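Local coordinates for CRISPR protein (Archaeoglobus fulgidus, PDB 4MJK), which is a Cas5-family CRISPR protein, probably a subunit of a type I-A Cascade complex that takes part in RNA-guided defence against foreign nucleic acid, at residues Glu61-Ala73 against Ala252-Cys264. Sequence-based numbering, arbitrary orientation.
Sequences ELGENLLAIGWKA and AYEAGGEVVIGRC
Arg263 reaches across from strand 258-263 to the junction of helix 58-65 and strand 66-73. Its CB and CG both border Leu67 O, CG at 3.5 Å; the same oxygen accepts a hydrogen bond from the backbone N of Arg263. A chi1 of 63° sets CG between the backbone N and the carbonyl carbon, and from there the extended chain carries CD and NE to Leu66 O. NE and NH2 grip that one oxygen side-on, each at 2.9 Å, with the oxygen only 3° out of the guanidinium plane. NH2 also donates to Glu206 O, so a long, multiply donating side chain suits this cluster of backbone carbonyls. With an alanine here, Leu66 O is likely to lose both guanidinium donors, leaving the junction less firmly tied to the C-terminal strand.

Leu67 crosses Tyr253 at about a right angle, its CD1 3.7 Å from the phenol OH, which donates to Arg263 O. Leu67 and Ala68 form a classic beta bulge against Val133. A CB on Gly262 would clash with Leu67 O and Ala68 CB, so glycine permits this closeness, and its CA makes a CA-H...O contact with Leu67 O. Val260 CG2 packs on Gly70, where a CB would also clash. Farther along, Lys72 NZ forms a salt bridge with Glu258 OE1, 3.2 Å away on its syn side; NZ also pairs with Asp177, and OE1 is hydrogen-bonded to Tyr178 OH. Strands 66-73 and 258-263, outermost in this chain's sheet, share one direct backbone hydrogen bond, so side chains and a water joining Ile69 N to Ile261 O do work that regular strand pairing leaves to the backbone.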
ATOM      1  N   GLU A  61      20.671 -18.246 -14.646  1.00 27.67           N
ATOM      2  CA  GLU A  61      20.430 -18.726 -16.006  1.00 30.36           C
ATOM      3  C   GLU A  61      19.656 -17.685 -16.823  1.00 28.85           C
ATOM      4  O   GLU A  61      19.957 -17.443 -17.987  1.00 27.48           O
ATOM      5  CB  GLU A  61      19.640 -20.035 -15.992  1.00 35.92           C
ATOM      6  CG  GLU A  61      20.258 -21.152 -15.164  1.00 43.55           C
ATOM      7  CD  GLU A  61      19.506 -22.468 -15.305  1.00 49.50           C
ATOM      8  OE1 GLU A  61      18.369 -22.458 -15.834  1.00 48.87           O
ATOM      9  OE2 GLU A  61      20.057 -23.514 -14.889  1.00 55.12           O
ATOM     10  N   LEU A  62      18.645 -17.078 -16.211  1.00 24.80           N
ATOM     11  CA  LEU A  62      17.893 -16.037 -16.890  1.00 23.45           C
ATOM     12  C   LEU A  62      18.815 -14.873 -17.232  1.00 20.20           C
ATOM     13  O   LEU A  62      18.764 -14.335 -18.338  1.00 22.60           O
ATOM     14  CB  LEU A  62      16.741 -15.553 -16.016  1.00 21.04           C
ATOM     15  CG  LEU A  62      15.624 -16.575 -15.835  1.00 23.93           C
ATOM     16  CD1 LEU A  62      14.649 -16.108 -14.754  1.00 22.62           C
ATOM     17  CD2 LEU A  62      14.917 -16.808 -17.161  1.00 22.36           C
ATOM     18  N   GLY A  63      19.665 -14.503 -16.281  1.00 21.42           N
ATOM     19  CA  GLY A  63      20.546 -13.367 -16.445  1.00 24.48           C
ATOM     20  C   GLY A  63      21.567 -13.564 -17.545  1.00 25.67           C
ATOM     21  O   GLY A  63      21.971 -12.609 -18.204  1.00 24.83           O
ATOM     22  N   GLU A  64      21.992 -14.806 -17.751  1.00 27.85           N
ATOM     23  CA  GLU A  64      22.944 -15.097 -18.817  1.00 27.22           C
ATOM     24  C   GLU A  64      22.297 -14.966 -20.194  1.00 24.68           C
ATOM     25  O   GLU A  64      22.954 -14.611 -21.171  1.00 25.31           O
ATOM     26  CB  GLU A  64      23.555 -16.493 -18.624  1.00 33.24           C
ATOM     27  CG  GLU A  64      24.517 -16.575 -17.443  1.00 36.48           C
ATOM     28  CD  GLU A  64      24.841 -18.005 -17.021  1.00 43.60           C
ATOM     29  OE1 GLU A  64      24.242 -18.956 -17.574  1.00 45.28           O
ATOM     30  OE2 GLU A  64      25.692 -18.173 -16.120  1.00 45.96           O
ATOM     31  N   ASN A  65      21.005 -15.244 -20.274  1.00 23.35           N
ATOM     32  CA  ASN A  65      20.309 -15.153 -21.552  1.00 24.41           C
ATOM     33  C   ASN A  65      19.632 -13.796 -21.784  1.00 20.45           C
ATOM     34  O   ASN A  65      19.085 -13.540 -22.859  1.00 18.67           O
ATOM     35  CB  ASN A  65      19.283 -16.282 -21.686  1.00 26.53           C
ATOM     36  CG  ASN A  65      19.935 -17.654 -21.793  1.00 38.10           C
ATOM     37  OD1 ASN A  65      19.699 -18.536 -20.962  1.00 42.37           O
ATOM     38  ND2 ASN A  65      20.767 -17.836 -22.822  1.00 32.60           N
ATOM     39  N   LEU A  66      19.681 -12.928 -20.784  1.00 19.74           N
ATOM     40  CA  LEU A  66      18.959 -11.659 -20.859  1.00 19.92           C
ATOM     41  C   LEU A  66      19.707 -10.624 -21.691  1.00 17.66           C
ATOM     42  O   LEU A  66      20.871 -10.359 -21.445  1.00 20.47           O
ATOM     43  CB  LEU A  66      18.713 -11.102 -19.454  1.00 20.43           C
ATOM     44  CG  LEU A  66      17.824  -9.853 -19.335  1.00 17.68           C
ATOM     45  CD1 LEU A  66      16.356 -10.170 -19.610  1.00 16.28           C
ATOM     46  CD2 LEU A  66      17.972  -9.243 -17.944  1.00 17.89           C
ATOM     47  N   LEU A  67      19.025 -10.028 -22.663  1.00 16.63           N
ATOM     48  CA  LEU A  67      19.598  -8.941 -23.444  1.00 16.84           C
ATOM     49  C   LEU A  67      19.100  -7.574 -22.970  1.00 17.80           C
ATOM     50  O   LEU A  67      19.820  -6.583 -23.063  1.00 15.83           O
ATOM     51  CB  LEU A  67      19.253  -9.120 -24.919  1.00 17.77           C
ATOM     52  CG  LEU A  67      19.896 -10.376 -25.517  1.00 22.14           C
ATOM     53  CD1 LEU A  67      19.528 -10.510 -26.993  1.00 22.20           C
ATOM     54  CD2 LEU A  67      21.412 -10.357 -25.305  1.00 18.68           C
ATOM     55  N   ALA A  68      17.858  -7.529 -22.485  1.00 15.11           N
ATOM     56  CA  ALA A  68      17.262  -6.255 -22.090  1.00 12.14           C
ATOM     57  C   ALA A  68      16.172  -6.459 -21.066  1.00 13.50           C
ATOM     58  O   ALA A  68      15.450  -7.450 -21.112  1.00 11.83           O
ATOM     59  CB  ALA A  68      16.693  -5.544 -23.314  1.00 11.56           C
ATOM     60  N   ILE A  69      16.039  -5.504 -20.147  1.00 10.55           N
ATOM     61  CA  ILE A  69      14.876  -5.459 -19.277  1.00  9.00           C
ATOM     62  C   ILE A  69      14.572  -4.019 -18.944  1.00 11.68           C
ATOM     63  O   ILE A  69      15.408  -3.321 -18.370  1.00 12.67           O
ATOM     64  CB  ILE A  69      15.062  -6.283 -17.986  1.00 13.81           C
ATOM     65  CG1 ILE A  69      13.832  -6.115 -17.077  1.00  9.63           C
ATOM     66  CG2 ILE A  69      16.333  -5.880 -17.260  1.00 11.21           C
ATOM     67  CD1 ILE A  69      13.807  -7.094 -15.889  1.00 12.47           C
ATOM     68  N   GLY A  70      13.391  -3.570 -19.351  1.00 11.44           N
ATOM     69  CA  GLY A  70      12.931  -2.210 -19.105  1.00  8.89           C
ATOM     70  C   GLY A  70      11.475  -2.253 -18.675  1.00  9.95           C
ATOM     71  O   GLY A  70      10.808  -3.278 -18.838  1.00  9.04           O
ATOM     72  N   TRP A  71      10.974  -1.149 -18.133  1.00  8.08           N
ATOM     73  CA  TRP A  71       9.615  -1.119 -17.629  1.00  8.92           C
ATOM     74  C   TRP A  71       9.120   0.309 -17.616  1.00  9.96           C
ATOM     75  O   TRP A  71       9.914   1.252 -17.673  1.00  6.85           O
ATOM     76  CB  TRP A  71       9.545  -1.704 -16.208  1.00  7.28           C
ATOM     77  CG  TRP A  71      10.462  -0.998 -15.240  1.00  8.61           C
ATOM     78  CD1 TRP A  71      10.139   0.032 -14.397  1.00 10.26           C
ATOM     79  CD2 TRP A  71      11.862  -1.243 -15.054  1.00  8.31           C
ATOM     80  NE1 TRP A  71      11.253   0.429 -13.689  1.00 10.56           N
ATOM     81  CE2 TRP A  71      12.324  -0.339 -14.083  1.00  8.96           C
ATOM     82  CE3 TRP A  71      12.768  -2.151 -15.620  1.00  8.10           C
ATOM     83  CZ2 TRP A  71      13.641  -0.320 -13.645  1.00  8.99           C
ATOM     84  CZ3 TRP A  71      14.086  -2.131 -15.184  1.00 10.91           C
ATOM     85  CH2 TRP A  71      14.509  -1.216 -14.212  1.00  9.69           C
ATOM     86  N   LYS A  72       7.797   0.455 -17.561  1.00  9.44           N
ATOM     87  CA  LYS A  72       7.163   1.757 -17.463  1.00 10.82           C
ATOM     88  C   LYS A  72       5.801   1.623 -16.796  1.00 10.53           C
ATOM     89  O   LYS A  72       5.141   0.584 -16.909  1.00 10.70           O
ATOM     90  CB  LYS A  72       7.006   2.400 -18.846  1.00 11.65           C
ATOM     91  CG  LYS A  72       6.048   1.663 -19.748  1.00 10.46           C
ATOM     92  CD  LYS A  72       6.075   2.208 -21.166  1.00 12.82           C
ATOM     93  CE  LYS A  72       5.153   1.392 -22.068  1.00 15.67           C
ATOM     94  NZ  LYS A  72       5.144   1.868 -23.506  1.00 21.78           N
ATOM     95  N   ALA A  73       5.392   2.676 -16.100  1.00 11.10           N
ATOM     96  CA  ALA A  73       4.085   2.714 -15.459  1.00 15.01           C
ATOM     97  C   ALA A  73       3.067   2.926 -16.561  1.00 13.46           C
ATOM     98  O   ALA A  73       3.362   3.612 -17.524  1.00 13.35           O
ATOM     99  CB  ALA A  73       4.019   3.858 -14.439  1.00 12.06           C
ATOM    100  N   ALA A 252      19.240  -1.068 -29.072  1.00 16.79           N
ATOM    101  CA  ALA A 252      17.817  -0.899 -28.859  1.00 17.19           C
ATOM    102  C   ALA A 252      17.074  -2.085 -29.464  1.00 19.75           C
ATOM    103  O   ALA A 252      17.400  -2.529 -30.572  1.00 21.57           O
ATOM    104  CB  ALA A 252      17.356   0.390 -29.509  1.00 17.72           C
ATOM    105  N   TYR A 253      16.084  -2.606 -28.744  1.00 14.11           N
ATOM    106  CA  TYR A 253      15.286  -3.716 -29.253  1.00 15.39           C
ATOM    107  C   TYR A 253      13.862  -3.246 -29.440  1.00 17.81           C
ATOM    108  O   TYR A 253      13.273  -2.658 -28.533  1.00 13.98           O
ATOM    109  CB  TYR A 253      15.338  -4.922 -28.308  1.00 16.46           C
ATOM    110  CG  TYR A 253      16.716  -5.499 -28.187  1.00 16.02           C
ATOM    111  CD1 TYR A 253      17.150  -6.505 -29.045  1.00 19.52           C
ATOM    112  CD2 TYR A 253      17.611  -5.017 -27.237  1.00 17.99           C
ATOM    113  CE1 TYR A 253      18.433  -7.027 -28.947  1.00 21.50           C
ATOM    114  CE2 TYR A 253      18.891  -5.540 -27.123  1.00 18.03           C
ATOM    115  CZ  TYR A 253      19.297  -6.537 -27.990  1.00 21.16           C
ATOM    116  OH  TYR A 253      20.570  -7.046 -27.890  1.00 24.86           O
ATOM    117  N   GLU A 254      13.319  -3.483 -30.628  1.00 16.95           N
ATOM    118  CA  GLU A 254      12.034  -2.911 -30.991  1.00 20.55           C
ATOM    119  C   GLU A 254      11.032  -3.963 -31.433  1.00 20.43           C
ATOM    120  O   GLU A 254      11.374  -4.906 -32.156  1.00 21.77           O
ATOM    121  CB  GLU A 254      12.200  -1.834 -32.082  1.00 24.45           C
ATOM    122  CG  GLU A 254      10.867  -1.261 -32.583  1.00 28.43           C
ATOM    123  CD  GLU A 254      11.033  -0.010 -33.444  1.00 38.37           C
ATOM    124  OE1 GLU A 254      12.162   0.241 -33.922  1.00 42.97           O
ATOM    125  OE2 GLU A 254      10.032   0.723 -33.641  1.00 38.07           O
ATOM    126  N   ALA A 255       9.797  -3.800 -30.970  1.00 20.34           N
ATOM    127  CA  ALA A 255       8.673  -4.609 -31.421  1.00 24.17           C
ATOM    128  C   ALA A 255       7.512  -3.655 -31.635  1.00 26.81           C
ATOM    129  O   ALA A 255       6.915  -3.164 -30.674  1.00 21.57           O
ATOM    130  CB  ALA A 255       8.310  -5.664 -30.379  1.00 19.77           C
ATOM    131  N   GLY A 256       7.194  -3.377 -32.894  1.00 28.68           N
ATOM    132  CA  GLY A 256       6.188  -2.375 -33.180  1.00 25.70           C
ATOM    133  C   GLY A 256       6.656  -1.063 -32.593  1.00 28.22           C
ATOM    134  O   GLY A 256       7.785  -0.641 -32.842  1.00 27.52           O
ATOM    135  N   GLY A 257       5.808  -0.419 -31.799  1.00 26.15           N
ATOM    136  CA  GLY A 257       6.180   0.850 -31.196  1.00 25.38           C
ATOM    137  C   GLY A 257       6.984   0.734 -29.907  1.00 24.28           C
ATOM    138  O   GLY A 257       7.501   1.730 -29.411  1.00 27.32           O
ATOM    139  N   GLU A 258       7.092  -0.471 -29.359  1.00 20.86           N
ATOM    140  CA  GLU A 258       7.756  -0.652 -28.070  1.00 19.74           C
ATOM    141  C   GLU A 258       9.257  -0.777 -28.274  1.00 18.05           C
ATOM    142  O   GLU A 258       9.720  -1.638 -29.028  1.00 16.44           O
ATOM    143  CB  GLU A 258       7.240  -1.899 -27.361  1.00 17.14           C
ATOM    144  CG  GLU A 258       5.707  -2.049 -27.329  1.00 21.04           C
ATOM    145  CD  GLU A 258       5.012  -0.954 -26.525  1.00 26.80           C
ATOM    146  OE1 GLU A 258       5.420  -0.694 -25.371  1.00 24.89           O
ATOM    147  OE2 GLU A 258       4.047  -0.353 -27.049  1.00 33.98           O
ATOM    148  N   VAL A 259      10.014   0.076 -27.597  1.00 13.53           N
ATOM    149  CA  VAL A 259      11.469   0.061 -27.714  1.00 15.05           C
ATOM    150  C   VAL A 259      12.139  -0.029 -26.348  1.00 14.07           C
ATOM    151  O   VAL A 259      11.864   0.762 -25.456  1.00 14.26           O
ATOM    152  CB  VAL A 259      11.994   1.319 -28.431  1.00 19.32           C
ATOM    153  CG1 VAL A 259      13.516   1.231 -28.620  1.00 18.34           C
ATOM    154  CG2 VAL A 259      11.298   1.499 -29.776  1.00 22.33           C
ATOM    155  N   VAL A 260      13.020  -1.002 -26.174  1.00 13.85           N
ATOM    156  CA  VAL A 260      13.753  -1.070 -24.931  1.00 12.18           C
ATOM    157  C   VAL A 260      15.255  -1.177 -25.203  1.00 13.60           C
ATOM    158  O   VAL A 260      15.682  -1.827 -26.147  1.00 13.03           O
ATOM    159  CB  VAL A 260      13.269  -2.235 -24.055  1.00 12.38           C
ATOM    160  CG1 VAL A 260      13.619  -3.591 -24.695  1.00 12.17           C
ATOM    161  CG2 VAL A 260      13.845  -2.107 -22.661  1.00 13.09           C
ATOM    162  N   ILE A 261      16.049  -0.525 -24.370  1.00 14.53           N
ATOM    163  CA  ILE A 261      17.497  -0.514 -24.552  1.00 15.51           C
ATOM    164  C   ILE A 261      18.135  -1.608 -23.705  1.00 15.37           C
ATOM    165  O   ILE A 261      17.826  -1.743 -22.525  1.00 13.12           O
ATOM    166  CB  ILE A 261      18.086   0.856 -24.164  1.00 14.18           C
ATOM    167  CG1 ILE A 261      17.546   1.946 -25.085  1.00 16.49           C
ATOM    168  CG2 ILE A 261      19.622   0.842 -24.233  1.00 15.77           C
ATOM    169  CD1 ILE A 261      17.713   3.335 -24.510  1.00 16.84           C
ATOM    170  N   GLY A 262      19.017  -2.396 -24.313  1.00 13.76           N
ATOM    171  CA  GLY A 262      19.724  -3.432 -23.582  1.00 16.59           C
ATOM    172  C   GLY A 262      21.144  -3.601 -24.097  1.00 19.56           C
ATOM    173  O   GLY A 262      21.689  -2.707 -24.740  1.00 17.65           O
ATOM    174  N   ARG A 263      21.746  -4.748 -23.809  1.00 19.02           N
ATOM    175  CA  ARG A 263      23.118  -4.993 -24.217  1.00 19.20           C
ATOM    176  C   ARG A 263      23.132  -5.731 -25.537  1.00 22.60           C
ATOM    177  O   ARG A 263      22.152  -6.380 -25.908  1.00 20.03           O
ATOM    178  CB  ARG A 263      23.867  -5.814 -23.159  1.00 20.82           C
ATOM    179  CG  ARG A 263      23.297  -7.200 -22.922  1.00 18.66           C
ATOM    180  CD  ARG A 263      24.198  -8.034 -22.021  1.00 20.84           C
ATOM    181  NE  ARG A 263      23.523  -9.226 -21.517  1.00 20.30           N
ATOM    182  CZ  ARG A 263      24.109 -10.165 -20.777  1.00 25.11           C
ATOM    183  NH1 ARG A 263      25.393 -10.069 -20.469  1.00 26.81           N
ATOM    184  NH2 ARG A 263      23.415 -11.210 -20.352  1.00 22.96           N
ATOM    185  N   CYS A 264      24.244  -5.641 -26.253  1.00 25.26           N
ATOM    186  CA  CYS A 264      24.422  -6.513 -27.403  1.00 29.54           C
ATOM    187  C   CYS A 264      24.728  -7.919 -26.899  1.00 32.27           C
ATOM    188  O   CYS A 264      24.352  -8.900 -27.533  1.00 36.78           O
ATOM    189  CB  CYS A 264      25.542  -6.013 -28.316  1.00 37.73           C
ATOM    190  SG  CYS A 264      27.095  -5.728 -27.486  1.00 60.95           S
TER
HETATM  191  O   HOH W   1      18.035  -3.336 -20.277  1.00 14.84           O